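Side-chain contacts in adenylate isopentenyltransferase (PDB 3A8T), which transfers an isopentenyl group from dimethylallyl diphosphate to ATP, ADP or AMP in the biosynthesis of plant cytokinins: residues G108-T111 with P112-R116; L201-F204 with D205-E209; P213-E216 with D217-E220; G262-E265 with E266-A270; D300-E303 with S304-A308. All blocks are in the same frame, centred on the assembly; numbering follows the deposited sequence.

Overall arrangement
All five contacts are local, joining residues within one turn or cap, and they follow one another along the chain with no nesting or crossing. Contact 1 closes the loop after strand 97-98 onto the start of helix 112-128. Contact 2 lies where helix 184-201 gives way to helix 203-210, and contact 3 follows in the surface loop leading to helix 234-243. Contact 4 is a turn within the long helix 257-289. It meets contact 2 where F204 CD1 packs on F264 CE1 at 3.8 Å, which ties those two helices together. Contact 5 begins at the end of edge strand 296-300 and lies across the chain's centre from contacts 1 and 3.

Contact 1: residues G108-T111 with P112-R116; sequences GELT and PADFR
T111 and D114 hold each other across the first turn of helix 112-128, each side chain turned to the other's backbone amide. D114 points its CB toward the preceding loop and keeps CG anti to its carbonyl carbon (chi1 -62°), which brings OD2 to T111 N at 2.6 Å. This amide meets the carboxylate on its anti side and 32° out of its plane. The reciprocal bond, D114 N to T111 OG1, measures 2.9 Å, although the hydroxyl is less surely placed because it is modelled too close to the carboxylate. A backbone bond from F115 N to T111 O, 2.9 Å long, continues the turn.

Together with this exchange, the leucine beside it makes up the tight part of the contact. L110 and D114 pass alongside one another, pointing opposite ways, with L110 CD1 against D114 CB at 3.3 Å. The other branch of the leucine, CD2, comes to the edge of the F115 ring and lies 4.2 Å from F115 CB. That phenylalanine is buried, stacked on F142 of helix 140-147. The solvent side is looser: exposed A113 brings its CB no nearer to T111 OG1 than 3.7 Å, and E109 turns its carboxylate aside to the amide of G227. P112, just past the cap, packs on F142 and A145, near the ATP-binding residue S141. The T111-D114 exchange is the classic capping box of a helix N terminus.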
loop_
_atom_site.group_PDB
_atom_site.type_symbol
_atom_site.label_atom_id
_atom_site.label_comp_id
_atom_site.label_asym_id
_atom_site.label_seq_id
_atom_site.Cartn_x
_atom_site.Cartn_y
_atom_site.Cartn_z
ATOM N N GLY A 108 -15.200 12.417 1.194
ATOM C CA GLY A 108 -15.018 12.037 -0.203
ATOM C C GLY A 108 -13.607 11.607 -0.611
ATOM O O GLY A 108 -12.715 11.386 0.200
ATOM N N GLU A 109 -13.386 11.516 -1.904
ATOM C CA GLU A 109 -12.099 11.085 -2.359
ATOM C C GLU A 109 -11.011 12.169 -2.274
ATOM O O GLU A 109 -11.261 13.345 -2.480
ATOM C CB GLU A 109 -12.238 10.557 -3.787
ATOM C CG GLU A 109 -11.193 9.516 -4.128
ATOM C CD GLU A 109 -11.559 8.638 -5.335
ATOM O OE1 GLU A 109 -12.507 7.809 -5.251
ATOM O OE2 GLU A 109 -10.870 8.794 -6.382
ATOM N N LEU A 110 -9.804 11.748 -1.925
ATOM C CA LEU A 110 -8.672 12.656 -1.893
ATOM C C LEU A 110 -8.194 12.543 -3.303
ATOM O O LEU A 110 -7.596 11.547 -3.651
ATOM C CB LEU A 110 -7.530 12.155 -1.007
ATOM C CG LEU A 110 -6.415 13.222 -1.030
ATOM C CD1 LEU A 110 -6.936 14.427 -0.235
ATOM C CD2 LEU A 110 -5.084 12.733 -0.455
ATOM N N THR A 111 -8.459 13.544 -4.123
ATOM C CA THR A 111 -8.026 13.476 -5.508
ATOM C C THR A 111 -6.520 13.593 -5.632
ATOM O O THR A 111 -5.852 14.025 -4.722
ATOM C CB THR A 111 -8.586 14.616 -6.318
ATOM O OG1 THR A 111 -7.913 15.835 -5.904
ATOM C CG2 THR A 111 -10.146 14.711 -6.145
ATOM N N PRO A 112 -5.975 13.199 -6.784
ATOM C CA PRO A 112 -4.539 13.255 -7.071
ATOM C C PRO A 112 -4.032 14.696 -7.011
ATOM O O PRO A 112 -2.856 14.957 -6.703
ATOM C CB PRO A 112 -4.456 12.671 -8.461
ATOM C CG PRO A 112 -5.625 11.727 -8.461
ATOM C CD PRO A 112 -6.690 12.499 -7.855
ATOM N N ALA A 113 -4.932 15.630 -7.299
ATOM C CA ALA A 113 -4.574 17.048 -7.227
ATOM C C ALA A 113 -4.515 17.483 -5.754
ATOM O O ALA A 113 -3.671 18.272 -5.386
ATOM C CB ALA A 113 -5.578 17.865 -7.987
ATOM N N ASP A 114 -5.424 16.956 -4.929
ATOM C CA ASP A 114 -5.442 17.243 -3.501
ATOM C C ASP A 114 -4.121 16.731 -2.939
ATOM O O ASP A 114 -3.462 17.402 -2.112
ATOM C CB ASP A 114 -6.573 16.487 -2.793
ATOM C CG ASP A 114 -7.965 16.875 -3.299
ATOM O OD1 ASP A 114 -8.118 18.066 -3.619
ATOM O OD2 ASP A 114 -8.898 16.010 -3.344
ATOM N N PHE A 115 -3.742 15.538 -3.388
ATOM C CA PHE A 115 -2.517 14.909 -2.939
ATOM C C PHE A 115 -1.248 15.711 -3.268
ATOM O O PHE A 115 -0.369 15.880 -2.423
ATOM C CB PHE A 115 -2.383 13.514 -3.546
ATOM C CG PHE A 115 -1.169 12.778 -3.059
ATOM C CD1 PHE A 115 -1.096 12.350 -1.733
ATOM C CD2 PHE A 115 -0.080 12.597 -3.886
ATOM C CE1 PHE A 115 0.050 11.761 -1.244
ATOM C CE2 PHE A 115 1.062 12.024 -3.432
ATOM C CZ PHE A 115 1.154 11.597 -2.104
ATOM N N ARG A 116 -1.148 16.147 -4.514
ATOM C CA ARG A 116 -0.020 16.956 -4.971
ATOM C C ARG A 116 0.150 18.154 -4.038
ATOM O O ARG A 116 1.260 18.479 -3.606
ATOM C CB ARG A 116 -0.267 17.426 -6.416
ATOM C CG ARG A 116 0.642 18.525 -6.914
ATOM C CD ARG A 116 0.313 18.909 -8.357
ATOM N NE ARG A 116 1.327 19.830 -8.892
ATOM C CZ ARG A 116 2.517 19.482 -9.404
ATOM N NH1 ARG A 116 2.892 18.198 -9.494
ATOM N NH2 ARG A 116 3.363 20.431 -9.775
#

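Contact 2: residues L201-F204 with D205-E209; sequences LGMF and DELAE
A Schellman motif at G202 ends helix 184-201, and the same glycine serves as N-cap of helix 203-210, its carbonyl O accepting from E206 N at 3.1 Å. G202 has a positive phi, a backbone that would press a CB against the preceding carbonyl oxygen. One residue on, M203 O accepts from L207 N at 3.0 Å. The side chains of this pair cross obliquely: L207 CD1 rests on M203 CG at 3.8 Å, while L207 CG comes within 3.3 Å of M203 O. L207 reaches this place with CG anti to its own carbonyl carbon (chi1 -65°), and its side chain also packs against V234 and F237 of helix 234-243. The F204 ring and D205 carboxylate are set across each other, their planes 74° apart, with D205 OD1 4.0 Å from F204 CD2. The phenylalanine ring meets F237 edge-to-face. E206 extends its chain to the loop holding I82 and T83, where OE1 is bonded to T83 OG1 and OE2 to I82 N; these bonds join the helix start to a loop that also holds the ATP-binding residue T84. M203, buried, is directed to the same loop. Further along, F204 O accepts from A208 N at 2.8 Å, the donor tilted 21° from the carbonyl plane.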
loop_
_atom_site.group_PDB
_atom_site.type_symbol
_atom_site.label_atom_id
_atom_site.label_comp_id
_atom_site.label_asym_id
_atom_site.label_seq_id
_atom_site.Cartn_x
_atom_site.Cartn_y
_atom_site.Cartn_z
ATOM N N LEU A 201 -5.843 -11.364 11.991
ATOM C CA LEU A 201 -5.718 -10.173 12.824
ATOM C C LEU A 201 -7.085 -9.555 13.104
ATOM O O LEU A 201 -7.201 -8.704 13.916
ATOM C CB LEU A 201 -4.866 -9.153 12.093
ATOM C CG LEU A 201 -3.662 -8.394 12.636
ATOM C CD1 LEU A 201 -2.842 -9.231 13.664
ATOM C CD2 LEU A 201 -2.801 -7.990 11.410
ATOM N N GLY A 202 -8.103 -9.937 12.366
ATOM C CA GLY A 202 -9.413 -9.379 12.623
ATOM C C GLY A 202 -9.970 -8.527 11.493
ATOM O O GLY A 202 -10.852 -7.683 11.725
ATOM N N MET A 203 -9.467 -8.727 10.273
ATOM C CA MET A 203 -9.978 -7.947 9.158
ATOM C C MET A 203 -11.512 -8.036 8.962
ATOM O O MET A 203 -12.144 -7.045 8.662
ATOM C CB MET A 203 -9.273 -8.353 7.869
ATOM C CG MET A 203 -9.865 -7.759 6.609
ATOM S SD MET A 203 -9.255 -8.556 5.133
ATOM C CE MET A 203 -8.957 -7.237 4.099
ATOM N N PHE A 204 -12.076 -9.220 9.128
ATOM C CA PHE A 204 -13.490 -9.469 8.952
ATOM C C PHE A 204 -14.372 -8.683 9.934
ATOM O O PHE A 204 -15.373 -8.099 9.558
ATOM C CB PHE A 204 -13.749 -10.983 9.034
ATOM C CG PHE A 204 -15.215 -11.360 9.089
ATOM C CD1 PHE A 204 -15.999 -11.365 7.926
ATOM C CD2 PHE A 204 -15.820 -11.658 10.320
ATOM C CE1 PHE A 204 -17.387 -11.658 7.961
ATOM C CE2 PHE A 204 -17.243 -11.961 10.403
ATOM C CZ PHE A 204 -18.017 -11.961 9.232
ATOM N N ASP A 205 -13.990 -8.650 11.191
ATOM C CA ASP A 205 -14.734 -7.905 12.178
ATOM C C ASP A 205 -14.605 -6.438 11.914
ATOM O O ASP A 205 -15.479 -5.693 12.181
ATOM C CB ASP A 205 -14.174 -8.236 13.532
ATOM C CG ASP A 205 -14.284 -9.706 13.808
ATOM O OD1 ASP A 205 -15.422 -10.196 14.009
ATOM O OD2 ASP A 205 -13.245 -10.391 13.788
ATOM N N GLU A 206 -13.486 -6.032 11.370
ATOM C CA GLU A 206 -13.249 -4.624 11.057
ATOM C C GLU A 206 -14.232 -4.222 9.956
ATOM O O GLU A 206 -14.878 -3.177 10.013
ATOM C CB GLU A 206 -11.801 -4.468 10.561
ATOM C CG GLU A 206 -11.356 -3.058 10.295
ATOM C CD GLU A 206 -9.944 -2.976 9.707
ATOM O OE1 GLU A 206 -9.760 -3.351 8.524
ATOM O OE2 GLU A 206 -9.027 -2.537 10.440
ATOM N N LEU A 207 -14.358 -5.089 8.957
ATOM C CA LEU A 207 -15.230 -4.815 7.838
ATOM C C LEU A 207 -16.692 -4.941 8.256
ATOM O O LEU A 207 -17.544 -4.218 7.744
ATOM C CB LEU A 207 -14.876 -5.769 6.676
ATOM C CG LEU A 207 -13.501 -5.676 5.978
ATOM C CD1 LEU A 207 -13.284 -6.891 5.211
ATOM C CD2 LEU A 207 -13.400 -4.468 5.008
ATOM N N ALA A 208 -17.005 -5.855 9.172
ATOM C CA ALA A 208 -18.391 -5.988 9.625
ATOM C C ALA A 208 -18.805 -4.715 10.346
ATOM O O ALA A 208 -19.946 -4.302 10.254
ATOM C CB ALA A 208 -18.570 -7.219 10.576
ATOM N N GLU A 209 -17.873 -4.091 11.057
ATOM C CA GLU A 209 -18.169 -2.867 11.808
ATOM C C GLU A 209 -18.220 -1.662 10.865
ATOM O O GLU A 209 -18.946 -0.692 11.106
ATOM C CB GLU A 209 -17.119 -2.656 12.908
ATOM C CG GLU A 209 -17.251 -1.346 13.676
ATOM C CD GLU A 209 -18.498 -1.293 14.608
ATOM O OE1 GLU A 209 -18.845 -2.332 15.237
ATOM O OE2 GLU A 209 -19.128 -0.206 14.724
#

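Contact 3: residues P213-E216 with D217-E220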
loop_
_atom_site.group_PDB
_atom_site.type_symbol
_atom_site.label_atom_id
_atom_site.label_comp_id
_atom_site.label_asym_id
_atom_site.label_seq_id
_atom_site.Cartn_x
_atom_site.Cartn_y
_atom_site.Cartn_z
ATOM N N PRO A 213 -25.836 -0.431 6.000
ATOM C CA PRO A 213 -26.872 -0.517 4.971
ATOM C C PRO A 213 -27.257 0.830 4.339
ATOM O O PRO A 213 -28.014 0.841 3.405
ATOM C CB PRO A 213 -28.017 -1.180 5.694
ATOM C CG PRO A 213 -27.310 -2.058 6.739
ATOM C CD PRO A 213 -26.292 -1.060 7.254
ATOM N N GLU A 214 -26.763 1.968 4.842
ATOM C CA GLU A 214 -27.071 3.223 4.161
ATOM C C GLU A 214 -26.093 3.421 2.984
ATOM O O GLU A 214 -26.138 4.429 2.292
ATOM C CB GLU A 214 -27.010 4.464 5.075
ATOM C CG GLU A 214 -27.202 5.765 4.215
ATOM C CD GLU A 214 -27.792 7.009 4.920
ATOM O OE1 GLU A 214 -27.328 7.344 6.040
ATOM O OE2 GLU A 214 -28.695 7.661 4.316
ATOM N N ASP A 215 -25.183 2.482 2.757
ATOM C CA ASP A 215 -24.282 2.619 1.612
ATOM C C ASP A 215 -24.951 2.134 0.337
ATOM O O ASP A 215 -25.545 1.073 0.288
ATOM C CB ASP A 215 -22.955 1.879 1.833
ATOM C CG ASP A 215 -22.016 2.654 2.734
ATOM O OD1 ASP A 215 -21.893 3.892 2.535
ATOM O OD2 ASP A 215 -21.411 2.033 3.634
ATOM N N GLU A 216 -24.818 2.919 -0.709
ATOM C CA GLU A 216 -25.469 2.593 -1.954
ATOM C C GLU A 216 -24.604 1.877 -2.984
ATOM O O GLU A 216 -25.051 1.692 -4.115
ATOM C CB GLU A 216 -26.037 3.901 -2.548
ATOM C CG GLU A 216 -26.952 4.671 -1.541
ATOM C CD GLU A 216 -27.424 6.052 -2.022
ATOM O OE1 GLU A 216 -28.038 6.778 -1.194
ATOM O OE2 GLU A 216 -27.195 6.406 -3.211
ATOM N N ASP A 217 -23.395 1.468 -2.603
ATOM C CA ASP A 217 -22.481 0.823 -3.562
ATOM C C ASP A 217 -22.211 -0.674 -3.368
ATOM O O ASP A 217 -21.228 -1.159 -3.939
ATOM C CB ASP A 217 -21.104 1.505 -3.536
ATOM C CG ASP A 217 -20.449 1.468 -2.121
ATOM O OD1 ASP A 217 -20.809 0.585 -1.316
ATOM O OD2 ASP A 217 -19.593 2.314 -1.795
ATOM N N HIS A 218 -23.039 -1.365 -2.575
ATOM C CA HIS A 218 -22.813 -2.776 -2.236
ATOM C C HIS A 218 -22.695 -3.744 -3.380
ATOM O O HIS A 218 -22.005 -4.773 -3.264
ATOM C CB HIS A 218 -23.869 -3.287 -1.242
ATOM C CG HIS A 218 -23.799 -2.629 0.105
ATOM N ND1 HIS A 218 -24.913 -2.437 0.895
ATOM C CD2 HIS A 218 -22.758 -2.100 0.788
ATOM C CE1 HIS A 218 -24.566 -1.809 2.002
ATOM N NE2 HIS A 218 -23.263 -1.592 1.963
ATOM N N ASP A 219 -23.359 -3.408 -4.482
ATOM C CA ASP A 219 -23.333 -4.238 -5.680
ATOM C C ASP A 219 -22.321 -3.756 -6.696
ATOM O O ASP A 219 -22.375 -4.187 -7.838
ATOM C CB ASP A 219 -24.692 -4.222 -6.381
ATOM C CG ASP A 219 -25.296 -2.819 -6.454
ATOM O OD1 ASP A 219 -24.569 -1.777 -6.464
ATOM O OD2 ASP A 219 -26.533 -2.758 -6.497
ATOM N N GLU A 220 -21.399 -2.899 -6.273
ATOM C CA GLU A 220 -20.445 -2.272 -7.188
ATOM C C GLU A 220 -18.971 -2.542 -6.882
ATOM O O GLU A 220 -18.561 -2.672 -5.730
ATOM C CB GLU A 220 -20.772 -0.746 -7.247
ATOM C CG GLU A 220 -19.730 0.130 -7.907
ATOM C CD GLU A 220 -20.014 1.653 -7.849
ATOM O OE1 GLU A 220 -20.518 2.186 -6.831
ATOM O OE2 GLU A 220 -19.697 2.345 -8.828
HETATM O O HOH W 1 -21.316 -0.613 4.143
#
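The imidazole of H218 lies beneath the backbone of D215, whose carbonyl O sits 3.5 Å above one face of the ring and offset toward its rim. D215 CB comes to 3.5 Å from H218 NE2, and at the ring edge P213 CA stands 4.0 Å from H218 CE1. The carboxylate and the imidazole do not touch directly; a water bridges them in the ring plane, donating to D215 OD2 at 2.7 Å and bonded to H218 NE2 at 3.1 Å. H218 presents this edge because its CG is anti to its own carbonyl carbon (chi1 -66°). It is the second residue of a type I beta turn, D217 to E220, closed by E220 N on D217 O at 2.9 Å. With an alanine here the bridging water is likely to lose one of its two partners in this contact, and Y211 the ring it stacks on. D238 and E242 of helix 234-243 also border H218. Beyond the first shell, R229 holds the acidic side chains: it forms salt bridges with both D215 OD2 and D217 OD2, and so is likely to ease the proximity of two like charges, D215 OD1 and D217 OD2 being 5.2 Å apart. Further out, E220 OE2 is bonded to the hydroxyl of T224.

Contact 4: residues G262-E265 with E266-A270; sequences GAFE and EAVRA
F264 and V268, one helical turn apart on helix 257-289, set their side chains at a slant to one another. The aromatic ring leaves with CG anti to its backbone N (chi1 -167°), which carries it along the helix flank, and V268 CG2 meets F264 CE2 at 3.8 Å, coming at the ring obliquely. The same methyl also lies 3.4 Å from F264 O, whose carbonyl accepts from V268 N at a nearly straight 169°. Besides the valine, the ring meets two rings of helix 234-243, Y240 edge-to-face and F237 with planes inclined at about 50°. A263 and A267 turn small methyls to that helix as well, A263 against Y240 and K243, A267 against F237.

The polar members of the turn are oriented otherwise. E266 extends from a first torsion off the staggered positions, and its OE1 takes a bond from a water at 2.9 Å; that water also donates to A263 O at 2.9 Å, a carbonyl already accepting from A267 N. R269 lays its CG on E265 O at 3.4 Å, but its charged end stays apart from that of E265, NH1 to OE1 being 5.3 Å. The chemistry implies an amphipathic turn: F264, A263 and A267 face helix 234-243, whereas exposed E265, E266 and R269 face solvent, one glutamate tied to the backbone through water.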
loop_
_atom_site.group_PDB
_atom_site.type_symbol
_atom_site.label_atom_id
_atom_site.label_comp_id
_atom_site.label_asym_id
_atom_site.label_seq_id
_atom_site.Cartn_x
_atom_site.Cartn_y
_atom_site.Cartn_z
ATOM N N GLY A 262 -19.853 -21.225 1.650
ATOM C CA GLY A 262 -19.518 -21.006 0.257
ATOM C C GLY A 262 -19.356 -19.490 0.039
ATOM O O GLY A 262 -18.427 -19.063 -0.635
ATOM N N ALA A 263 -20.217 -18.660 0.632
ATOM C CA ALA A 263 -20.092 -17.233 0.392
ATOM C C ALA A 263 -18.851 -16.655 1.039
ATOM O O ALA A 263 -18.179 -15.830 0.465
ATOM C CB ALA A 263 -21.334 -16.507 0.862
ATOM N N PHE A 264 -18.532 -17.131 2.225
ATOM C CA PHE A 264 -17.360 -16.657 2.920
ATOM C C PHE A 264 -16.103 -16.958 2.111
ATOM O O PHE A 264 -15.258 -16.099 1.848
ATOM C CB PHE A 264 -17.235 -17.358 4.258
ATOM C CG PHE A 264 -16.252 -16.711 5.163
ATOM C CD1 PHE A 264 -16.615 -15.560 5.870
ATOM C CD2 PHE A 264 -14.934 -17.157 5.202
ATOM C CE1 PHE A 264 -15.698 -14.870 6.585
ATOM C CE2 PHE A 264 -13.991 -16.464 5.914
ATOM C CZ PHE A 264 -14.360 -15.316 6.612
ATOM N N GLU A 265 -15.995 -18.224 1.756
ATOM C CA GLU A 265 -14.899 -18.757 1.011
ATOM C C GLU A 265 -14.721 -17.977 -0.269
ATOM O O GLU A 265 -13.606 -17.615 -0.602
ATOM C CB GLU A 265 -15.201 -20.249 0.770
ATOM C CG GLU A 265 -14.226 -21.041 -0.076
ATOM C CD GLU A 265 -14.719 -22.514 -0.355
ATOM O OE1 GLU A 265 -14.033 -23.261 -1.120
ATOM O OE2 GLU A 265 -15.791 -22.914 0.192
ATOM N N GLU A 266 -15.821 -17.713 -0.970
ATOM C CA GLU A 266 -15.808 -16.967 -2.228
ATOM C C GLU A 266 -15.301 -15.522 -1.997
ATOM O O GLU A 266 -14.555 -14.989 -2.798
ATOM C CB GLU A 266 -17.229 -16.930 -2.873
ATOM C CG GLU A 266 -17.577 -15.552 -3.477
ATOM C CD GLU A 266 -18.871 -15.466 -4.344
ATOM O OE1 GLU A 266 -20.004 -15.408 -3.783
ATOM O OE2 GLU A 266 -18.740 -15.432 -5.596
ATOM N N ALA A 267 -15.739 -14.886 -0.919
ATOM C CA ALA A 267 -15.289 -13.538 -0.633
ATOM C C ALA A 267 -13.747 -13.591 -0.488
ATOM O O ALA A 267 -13.009 -12.826 -1.151
ATOM C CB ALA A 267 -15.960 -13.048 0.611
ATOM N N VAL A 268 -13.252 -14.543 0.315
ATOM C CA VAL A 268 -11.825 -14.664 0.502
ATOM C C VAL A 268 -11.008 -14.887 -0.754
ATOM O O VAL A 268 -9.974 -14.260 -0.878
ATOM C CB VAL A 268 -11.447 -15.741 1.501
ATOM C CG1 VAL A 268 -9.911 -15.783 1.638
ATOM C CG2 VAL A 268 -12.063 -15.434 2.862
ATOM N N ARG A 269 -11.445 -15.758 -1.668
ATOM C CA ARG A 269 -10.708 -16.014 -2.931
ATOM C C ARG A 269 -10.743 -14.769 -3.782
ATOM O O ARG A 269 -9.793 -14.454 -4.480
ATOM C CB ARG A 269 -11.350 -17.084 -3.842
ATOM C CG ARG A 269 -11.601 -18.447 -3.271
ATOM C CD ARG A 269 -12.500 -19.295 -4.220
ATOM N NE ARG A 269 -11.822 -19.805 -5.417
ATOM C CZ ARG A 269 -12.314 -20.762 -6.234
ATOM N NH1 ARG A 269 -13.510 -21.325 -5.989
ATOM N NH2 ARG A 269 -11.599 -21.190 -7.291
ATOM N N ALA A 270 -11.868 -14.078 -3.732
ATOM C CA ALA A 270 -12.011 -12.904 -4.542
ATOM C C ALA A 270 -11.052 -11.863 -4.092
ATOM O O ALA A 270 -10.489 -11.198 -4.908
ATOM C CB ALA A 270 -13.467 -12.372 -4.522
HETATM O O HOH W 2 -19.390 -13.893 -1.337
#

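Contact 5: residues D300-E303 with S304-A308; sequences DATE and SFRAA
F305 sets the edge of its ring beside A301, the N-cap of helix 302-309. F305 CB lies 3.7 Å from T302 O. Its CG is anti to its own carbonyl carbon (chi1 -76°), turning the ring back toward A301. F305 CG stands 3.7 Å from A301 O, which comes to the ring at its edge and accepts from F305 N, though this oxygen is doubtfully placed. F305 CE2 packs against A301 CB at 3.2 Å. Beyond, the ring meets Y190 edge-to-face, with V182 and V186 around it and G52 of the ATP-binding loop nearby. Cutting the ring back to an alanine is likely to open a gap beside A301 and leave Y190 without its mate. An Asx turn opens the helix: D300 OD1 accepts from T302 N at 2.7 Å and, through its syn lone pair, from T302 OG1 at 2.6 Å. On the solvent side, E303 and R306 reach out in the same direction, and a weak salt bridge joins E303 OE2 to R306 NE at 3.4 Å. The segment starts on the last residue of edge strand 296-300; A301 is backbone-bonded to D181 of strand 174-181, helix 184-201 lies against F305, and helix 315-338 against S304 and A307.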
loop_
_atom_site.group_PDB
_atom_site.type_symbol
_atom_site.label_atom_id
_atom_site.label_comp_id
_atom_site.label_asym_id
_atom_site.label_seq_id
_atom_site.Cartn_x
_atom_site.Cartn_y
_atom_site.Cartn_z
ATOM N N ASP A 300 15.896 -6.600 -5.657
ATOM C CA ASP A 300 15.180 -7.835 -5.779
ATOM C C ASP A 300 14.949 -8.465 -4.428
ATOM O O ASP A 300 15.835 -9.118 -3.861
ATOM C CB ASP A 300 15.922 -8.814 -6.672
ATOM C CG ASP A 300 15.049 -10.022 -7.047
ATOM O OD1 ASP A 300 14.091 -10.367 -6.292
ATOM O OD2 ASP A 300 15.307 -10.622 -8.100
ATOM N N ALA A 301 13.729 -8.296 -3.943
ATOM C CA ALA A 301 13.288 -8.828 -2.676
ATOM C C ALA A 301 12.753 -10.274 -2.778
ATOM O O ALA A 301 12.226 -10.803 -1.806
ATOM C CB ALA A 301 12.183 -7.920 -2.124
ATOM N N THR A 302 12.858 -10.910 -3.938
ATOM C CA THR A 302 12.295 -12.255 -4.084
ATOM C C THR A 302 12.677 -13.337 -3.075
ATOM O O THR A 302 11.823 -13.980 -2.547
ATOM C CB THR A 302 12.526 -12.792 -5.491
ATOM O OG1 THR A 302 11.947 -11.874 -6.436
ATOM C CG2 THR A 302 11.890 -14.193 -5.626
ATOM N N GLU A 303 13.943 -13.517 -2.774
ATOM C CA GLU A 303 14.298 -14.540 -1.854
ATOM C C GLU A 303 13.936 -14.175 -0.445
ATOM O O GLU A 303 13.846 -15.057 0.430
ATOM C CB GLU A 303 15.790 -14.813 -1.911
ATOM C CG GLU A 303 16.265 -15.294 -3.282
ATOM C CD GLU A 303 15.582 -16.568 -3.741
ATOM O OE1 GLU A 303 15.443 -17.501 -2.911
ATOM O OE2 GLU A 303 15.201 -16.627 -4.937
ATOM N N SER A 304 13.779 -12.884 -0.202
ATOM C CA SER A 304 13.426 -12.404 1.117
ATOM C C SER A 304 12.010 -12.827 1.386
ATOM O O SER A 304 11.680 -13.256 2.481
ATOM C CB SER A 304 13.510 -10.858 1.206
ATOM O OG SER A 304 14.831 -10.348 1.142
ATOM N N PHE A 305 11.175 -12.686 0.363
ATOM C CA PHE A 305 9.777 -13.040 0.441
ATOM C C PHE A 305 9.549 -14.540 0.503
ATOM O O PHE A 305 8.707 -15.014 1.299
ATOM C CB PHE A 305 9.032 -12.387 -0.738
ATOM C CG PHE A 305 8.799 -10.919 -0.530
ATOM C CD1 PHE A 305 7.567 -10.446 -0.142
ATOM C CD2 PHE A 305 9.859 -10.026 -0.571
ATOM C CE1 PHE A 305 7.393 -9.102 0.215
ATOM C CE2 PHE A 305 9.687 -8.684 -0.211
ATOM C CZ PHE A 305 8.454 -8.229 0.182
ATOM N N ARG A 306 10.309 -15.279 -0.311
ATOM C CA ARG A 306 10.245 -16.748 -0.339
ATOM C C ARG A 306 10.491 -17.182 1.104
ATOM O O ARG A 306 9.681 -17.886 1.701
ATOM C CB ARG A 306 11.362 -17.304 -1.225
ATOM C CG ARG A 306 10.995 -18.392 -2.208
ATOM C CD ARG A 306 12.218 -18.801 -3.106
ATOM N NE ARG A 306 12.199 -18.238 -4.462
ATOM C CZ ARG A 306 11.238 -18.519 -5.329
ATOM N NH1 ARG A 306 10.268 -19.346 -4.963
ATOM N NH2 ARG A 306 11.213 -17.967 -6.535
ATOM N N ALA A 307 11.607 -16.744 1.670
ATOM C CA ALA A 307 11.934 -17.072 3.060
ATOM C C ALA A 307 10.864 -16.549 4.044
ATOM O O ALA A 307 10.554 -17.171 5.043
ATOM C CB ALA A 307 13.273 -16.501 3.406
ATOM N N ALA A 308 10.289 -15.404 3.737
ATOM C CA ALA A 308 9.254 -14.807 4.571
ATOM C C ALA A 308 7.981 -15.655 4.633
ATOM O O ALA A 308 7.170 -15.481 5.528
ATOM C CB ALA A 308 8.919 -13.425 4.027
#